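Local atomic coordinates of uncharacterized protein (Pseudomonas aeruginosa UCBPP-PA14, PDB entry 3FD9), a protein that is an antiactivator that probably represses the type III secretion regulon by blocking self-association and DNA binding of the activator ExsA until ExsC relieves it. Residues A[17-29]-A[49-63]. Residues are numbered along the deposited sequence; the frame is centred on the assembly and turned at random.
Sequences ASSSLYRESGIIS and FRCEWLQQRLARGLA
With CG anti to the carbonyl carbon (chi1 -69°), Y22 sends its ring from helix 19-24 into a hole formed by F49, L54, Q55 and L58, while L58, its CG anti to the backbone N (chi1 174°), crosses that ring at about a right angle. Y22 OH donates to F49 O at 2.7 Å, from a point tilted out of the carbonyl plane. One face of the phenol takes a CH-pi contact from L54 CD2, 4.2 Å from the ring centroid; L58 CB approaches obliquely, 3.5 Å from Y22 CE2. The Y22 and F49 rings lie nearly parallel, planes 23° apart, but are slid so far that they barely overlap. S19 lies over a face of F49, and L33 of helix 30-39 packs on both. L58 CD1 reaches I27 CG1 at 3.5 Å, and I27 CD1 rests on the backbone of G61, where a Schellman motif ends helix 52-60. R57 grips L62 O through NE and NH2 and forms a salt bridge with D89. The Y22 knob, backed by I27 on L58, thus joins helix 19-24 to helix 52-60 within the N-terminal domain: L54 and L58 pack on the ring, while F49 O, ending helix 42-50, takes its hydroxyl at the edge.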
loop_
_atom_site.group_PDB
_atom_site.type_symbol
_atom_site.label_atom_id
_atom_site.label_comp_id
_atom_site.label_asym_id
_atom_site.label_seq_id
_atom_site.Cartn_x
_atom_site.Cartn_y
_atom_site.Cartn_z
ATOM N N ALA A 17 16.090 8.924 5.199
ATOM C CA ALA A 17 15.298 7.874 5.835
ATOM C C ALA A 17 14.115 8.450 6.617
ATOM O O ALA A 17 14.210 8.692 7.822
ATOM C CB ALA A 17 16.175 7.018 6.744
ATOM N N SER A 18 12.999 8.649 5.919
ATOM C CA SER A 18 11.819 9.297 6.479
ATOM C C SER A 18 10.638 8.341 6.567
ATOM O O SER A 18 10.665 7.251 5.996
ATOM C CB SER A 18 11.428 10.478 5.602
ATOM O OG SER A 18 11.182 10.038 4.278
ATOM N N SER A 19 9.593 8.766 7.272
ATOM C CA SER A 19 8.405 7.941 7.471
ATOM C C SER A 19 7.757 7.584 6.147
ATOM O O SER A 19 6.993 6.631 6.056
ATOM C CB SER A 19 7.389 8.664 8.352
ATOM O OG SER A 19 6.906 9.832 7.716
ATOM N N SER A 20 8.064 8.363 5.119
ATOM C CA SER A 20 7.524 8.124 3.792
ATOM C C SER A 20 8.039 6.810 3.204
ATOM O O SER A 20 7.291 6.080 2.569
ATOM C CB SER A 20 7.871 9.287 2.872
ATOM O OG SER A 20 7.125 9.207 1.675
ATOM N N LEU A 21 9.315 6.508 3.416
ATOM C CA LEU A 21 9.883 5.239 2.966
ATOM C C LEU A 21 9.124 4.053 3.535
ATOM O O LEU A 21 8.936 3.040 2.863
ATOM C CB LEU A 21 11.353 5.126 3.382
ATOM C CG LEU A 21 12.414 5.662 2.418
ATOM C CD1 LEU A 21 13.784 5.686 3.091
ATOM C CD2 LEU A 21 12.445 4.842 1.129
ATOM N N TYR A 22 8.704 4.182 4.786
ATOM C CA TYR A 22 8.060 3.087 5.494
ATOM C C TYR A 22 6.596 2.954 5.126
ATOM O O TYR A 22 6.046 1.860 5.116
ATOM C CB TYR A 22 8.210 3.276 6.999
ATOM C CG TYR A 22 9.632 3.094 7.472
ATOM C CD1 TYR A 22 10.414 4.185 7.825
ATOM C CD2 TYR A 22 10.199 1.828 7.546
ATOM C CE1 TYR A 22 11.715 4.016 8.254
ATOM C CE2 TYR A 22 11.495 1.650 7.972
ATOM C CZ TYR A 22 12.251 2.744 8.326
ATOM O OH TYR A 22 13.548 2.563 8.752
ATOM N N ARG A 23 5.966 4.077 4.829
ATOM C CA ARG A 23 4.598 4.058 4.373
ATOM C C ARG A 23 4.542 3.458 2.969
ATOM O O ARG A 23 3.782 2.517 2.723
ATOM C CB ARG A 23 4.007 5.469 4.415
ATOM C CG ARG A 23 3.737 5.979 5.827
ATOM C CD ARG A 23 2.313 5.704 6.288
ATOM N NE ARG A 23 1.743 4.501 5.686
ATOM C CZ ARG A 23 0.784 4.498 4.762
ATOM N NH1 ARG A 23 0.265 5.643 4.323
ATOM N NH2 ARG A 23 0.337 3.343 4.279
ATOM N N GLU A 24 5.352 3.984 2.053
ATOM C CA GLU A 24 5.378 3.474 0.682
ATOM C C GLU A 24 5.675 1.976 0.598
ATOM O O GLU A 24 5.157 1.278 -0.273
ATOM C CB GLU A 24 6.409 4.226 -0.147
ATOM C CG GLU A 24 6.021 5.645 -0.507
ATOM C CD GLU A 24 7.194 6.406 -1.114
ATOM O OE1 GLU A 24 8.221 5.758 -1.428
ATOM O OE2 GLU A 24 7.092 7.646 -1.274
ATOM N N SER A 25 6.517 1.489 1.501
ATOM C CA SER A 25 6.913 0.088 1.505
ATOM C C SER A 25 5.958 -0.787 2.293
ATOM O O SER A 25 6.223 -1.973 2.480
ATOM C CB SER A 25 8.318 -0.069 2.081
ATOM O OG SER A 25 9.300 0.380 1.161
ATOM N N GLY A 26 4.860 -0.203 2.767
ATOM C CA GLY A 26 3.857 -0.944 3.516
ATOM C C GLY A 26 4.430 -1.613 4.751
ATOM O O GLY A 26 4.005 -2.698 5.147
ATOM N N ILE A 27 5.415 -0.966 5.360
ATOM C CA ILE A 27 6.013 -1.484 6.578
ATOM C C ILE A 27 5.203 -0.996 7.771
ATOM O O ILE A 27 5.039 -1.712 8.762
ATOM C CB ILE A 27 7.484 -1.038 6.708
ATOM C CG1 ILE A 27 8.295 -1.588 5.541
ATOM C CG2 ILE A 27 8.101 -1.543 8.007
ATOM C CD1 ILE A 27 8.343 -3.115 5.510
ATOM N N ILE A 28 4.693 0.228 7.646
ATOM C CA ILE A 28 3.918 0.892 8.684
ATOM C C ILE A 28 2.625 1.449 8.071
ATOM O O ILE A 28 2.669 2.244 7.129
ATOM C CB ILE A 28 4.718 2.057 9.279
ATOM C CG1 ILE A 28 6.106 1.585 9.700
ATOM C CG2 ILE A 28 3.992 2.662 10.457
ATOM C CD1 ILE A 28 6.773 2.457 10.744
ATOM N N SER A 29 1.474 1.038 8.591
ATOM C CA SER A 29 0.212 1.524 8.047
ATOM C C SER A 29 -0.028 2.979 8.441
ATOM O O SER A 29 0.630 3.499 9.336
ATOM C CB SER A 29 -0.949 0.652 8.518
ATOM O OG SER A 29 -1.176 0.835 9.902
ATOM N N PHE A 49 13.255 5.746 13.165
ATOM C CA PHE A 49 13.261 5.566 11.723
ATOM C C PHE A 49 14.630 5.161 11.213
ATOM O O PHE A 49 14.737 4.520 10.173
ATOM C CB PHE A 49 12.769 6.824 10.998
ATOM C CG PHE A 49 11.287 7.052 11.119
ATOM C CD1 PHE A 49 10.776 8.329 11.272
ATOM C CD2 PHE A 49 10.405 5.985 11.098
ATOM C CE1 PHE A 49 9.406 8.540 11.388
ATOM C CE2 PHE A 49 9.037 6.187 11.216
ATOM C CZ PHE A 49 8.538 7.463 11.362
ATOM N N ARG A 50 15.674 5.521 11.952
ATOM C CA ARG A 50 17.037 5.245 11.517
ATOM C C ARG A 50 17.657 4.015 12.174
ATOM O O ARG A 50 18.770 3.613 11.826
ATOM C CB ARG A 50 17.926 6.469 11.748
ATOM C CG ARG A 50 18.121 7.333 10.508
ATOM C CD ARG A 50 18.606 8.729 10.863
ATOM N NE ARG A 50 19.404 8.736 12.086
ATOM C CZ ARG A 50 19.031 9.330 13.215
ATOM N NH1 ARG A 50 17.873 9.977 13.272
ATOM N NH2 ARG A 50 19.817 9.286 14.284
ATOM N N CYS A 51 16.939 3.409 13.113
ATOM C CA CYS A 51 17.523 2.325 13.893
ATOM C C CYS A 51 17.664 1.029 13.093
ATOM O O CYS A 51 16.930 0.792 12.140
ATOM C CB CYS A 51 16.739 2.108 15.192
ATOM S SG CYS A 51 15.255 1.112 15.052
ATOM N N GLU A 52 18.616 0.194 13.489
ATOM C CA GLU A 52 18.941 -1.024 12.742
ATOM C C GLU A 52 17.782 -1.999 12.627
ATOM O O GLU A 52 17.553 -2.568 11.566
ATOM C CB GLU A 52 20.139 -1.733 13.373
ATOM C CG GLU A 52 21.478 -1.127 13.007
ATOM C CD GLU A 52 21.886 -1.458 11.582
ATOM O OE1 GLU A 52 21.003 -1.843 10.776
ATOM O OE2 GLU A 52 23.094 -1.336 11.272
ATOM N N TRP A 53 17.071 -2.200 13.736
ATOM C CA TRP A 53 15.934 -3.121 13.798
ATOM C C TRP A 53 14.899 -2.762 12.756
ATOM O O TRP A 53 14.539 -3.583 11.927
ATOM C CB TRP A 53 15.299 -3.100 15.188
ATOM C CG TRP A 53 14.060 -3.930 15.315
ATOM C CD1 TRP A 53 13.991 -5.291 15.393
ATOM C CD2 TRP A 53 12.708 -3.457 15.406
ATOM N NE1 TRP A 53 12.683 -5.696 15.515
ATOM C CE2 TRP A 53 11.873 -4.589 15.522
ATOM C CE3 TRP A 53 12.118 -2.186 15.383
ATOM C CZ2 TRP A 53 10.490 -4.495 15.621
ATOM C CZ3 TRP A 53 10.741 -2.089 15.483
ATOM C CH2 TRP A 53 9.939 -3.242 15.600
ATOM N N LEU A 54 14.430 -1.526 12.793
ATOM C CA LEU A 54 13.393 -1.107 11.865
ATOM C C LEU A 54 13.924 -1.109 10.432
ATOM O O LEU A 54 13.179 -1.348 9.489
ATOM C CB LEU A 54 12.837 0.265 12.254
ATOM C CG LEU A 54 11.577 0.702 11.501
ATOM C CD1 LEU A 54 10.506 -0.386 11.538
ATOM C CD2 LEU A 54 11.028 2.009 12.054
ATOM N N GLN A 55 15.216 -0.849 10.273
ATOM C CA GLN A 55 15.837 -0.867 8.951
ATOM C C GLN A 55 15.862 -2.282 8.372
ATOM O O GLN A 55 15.723 -2.478 7.167
ATOM C CB GLN A 55 17.261 -0.318 9.026
ATOM C CG GLN A 55 17.351 1.163 9.334
ATOM C CD GLN A 55 16.957 2.017 8.156
ATOM O OE1 GLN A 55 16.881 1.539 7.019
ATOM N NE2 GLN A 55 16.698 3.295 8.418
ATOM N N GLN A 56 16.060 -3.257 9.251
ATOM C CA GLN A 56 16.084 -4.662 8.887
ATOM C C GLN A 56 14.699 -5.086 8.425
ATOM O O GLN A 56 14.547 -5.736 7.390
ATOM C CB GLN A 56 16.529 -5.489 10.098
ATOM C CG GLN A 56 16.486 -7.010 9.944
ATOM C CD GLN A 56 17.203 -7.731 11.093
ATOM O OE1 GLN A 56 18.433 -7.671 11.213
ATOM N NE2 GLN A 56 16.434 -8.412 11.940
ATOM N N ARG A 57 13.680 -4.702 9.186
ATOM C CA ARG A 57 12.309 -5.013 8.808
ATOM C C ARG A 57 11.946 -4.362 7.482
ATOM O O ARG A 57 11.296 -4.989 6.646
ATOM C CB ARG A 57 11.327 -4.628 9.910
ATOM C CG ARG A 57 11.497 -5.488 11.147
ATOM C CD ARG A 57 10.336 -5.364 12.095
ATOM N NE ARG A 57 9.136 -5.991 11.545
ATOM C CZ ARG A 57 8.542 -7.067 12.053
ATOM N NH1 ARG A 57 9.031 -7.654 13.140
ATOM N NH2 ARG A 57 7.452 -7.551 11.473
ATOM N N LEU A 58 12.377 -3.123 7.273
ATOM C CA LEU A 58 12.121 -2.450 6.000
ATOM C C LEU A 58 12.694 -3.246 4.822
ATOM O O LEU A 58 11.970 -3.615 3.888
ATOM C CB LEU A 58 12.686 -1.028 6.005
ATOM C CG LEU A 58 12.605 -0.247 4.686
ATOM C CD1 LEU A 58 11.194 -0.173 4.167
ATOM C CD2 LEU A 58 13.177 1.163 4.850
ATOM N N ALA A 59 13.992 -3.520 4.883
ATOM C CA ALA A 59 14.676 -4.263 3.831
ATOM C C ALA A 59 14.020 -5.621 3.544
ATOM O O ALA A 59 14.036 -6.108 2.413
ATOM C CB ALA A 59 16.134 -4.450 4.194
ATOM N N ARG A 60 13.435 -6.225 4.569
ATOM C CA ARG A 60 12.892 -7.566 4.439
ATOM C C ARG A 60 11.406 -7.541 4.102
ATOM O O ARG A 60 10.820 -8.578 3.786
ATOM C CB ARG A 60 13.165 -8.373 5.713
ATOM C CG ARG A 60 14.665 -8.523 5.992
ATOM C CD ARG A 60 14.955 -9.280 7.278
ATOM N NE ARG A 60 16.391 -9.508 7.448
ATOM C CZ ARG A 60 16.928 -10.151 8.483
ATOM N NH1 ARG A 60 16.148 -10.626 9.442
ATOM N NH2 ARG A 60 18.236 -10.325 8.561
ATOM N N GLY A 61 10.803 -6.356 4.158
ATOM C CA GLY A 61 9.384 -6.212 3.893
ATOM C C GLY A 61 8.502 -6.705 5.027
ATOM O O GLY A 61 7.352 -7.093 4.802
ATOM N N LEU A 62 9.025 -6.675 6.248
ATOM C CA LEU A 62 8.312 -7.240 7.390
ATOM C C LEU A 62 7.437 -6.230 8.150
ATOM O O LEU A 62 7.860 -5.629 9.134
ATOM C CB LEU A 62 9.290 -7.940 8.337
ATOM C CG LEU A 62 10.065 -9.104 7.706
ATOM C CD1 LEU A 62 11.075 -9.682 8.674
ATOM C CD2 LEU A 62 9.114 -10.186 7.235
ATOM N N ALA A 63 6.201 -6.083 7.688
ATOM C CA ALA A 63 5.247 -5.130 8.240
ATOM C C ALA A 63 5.063 -5.252 9.749
ATOM O O ALA A 63 5.032 -6.352 10.281
ATOM C CB ALA A 63 3.908 -5.304 7.540
#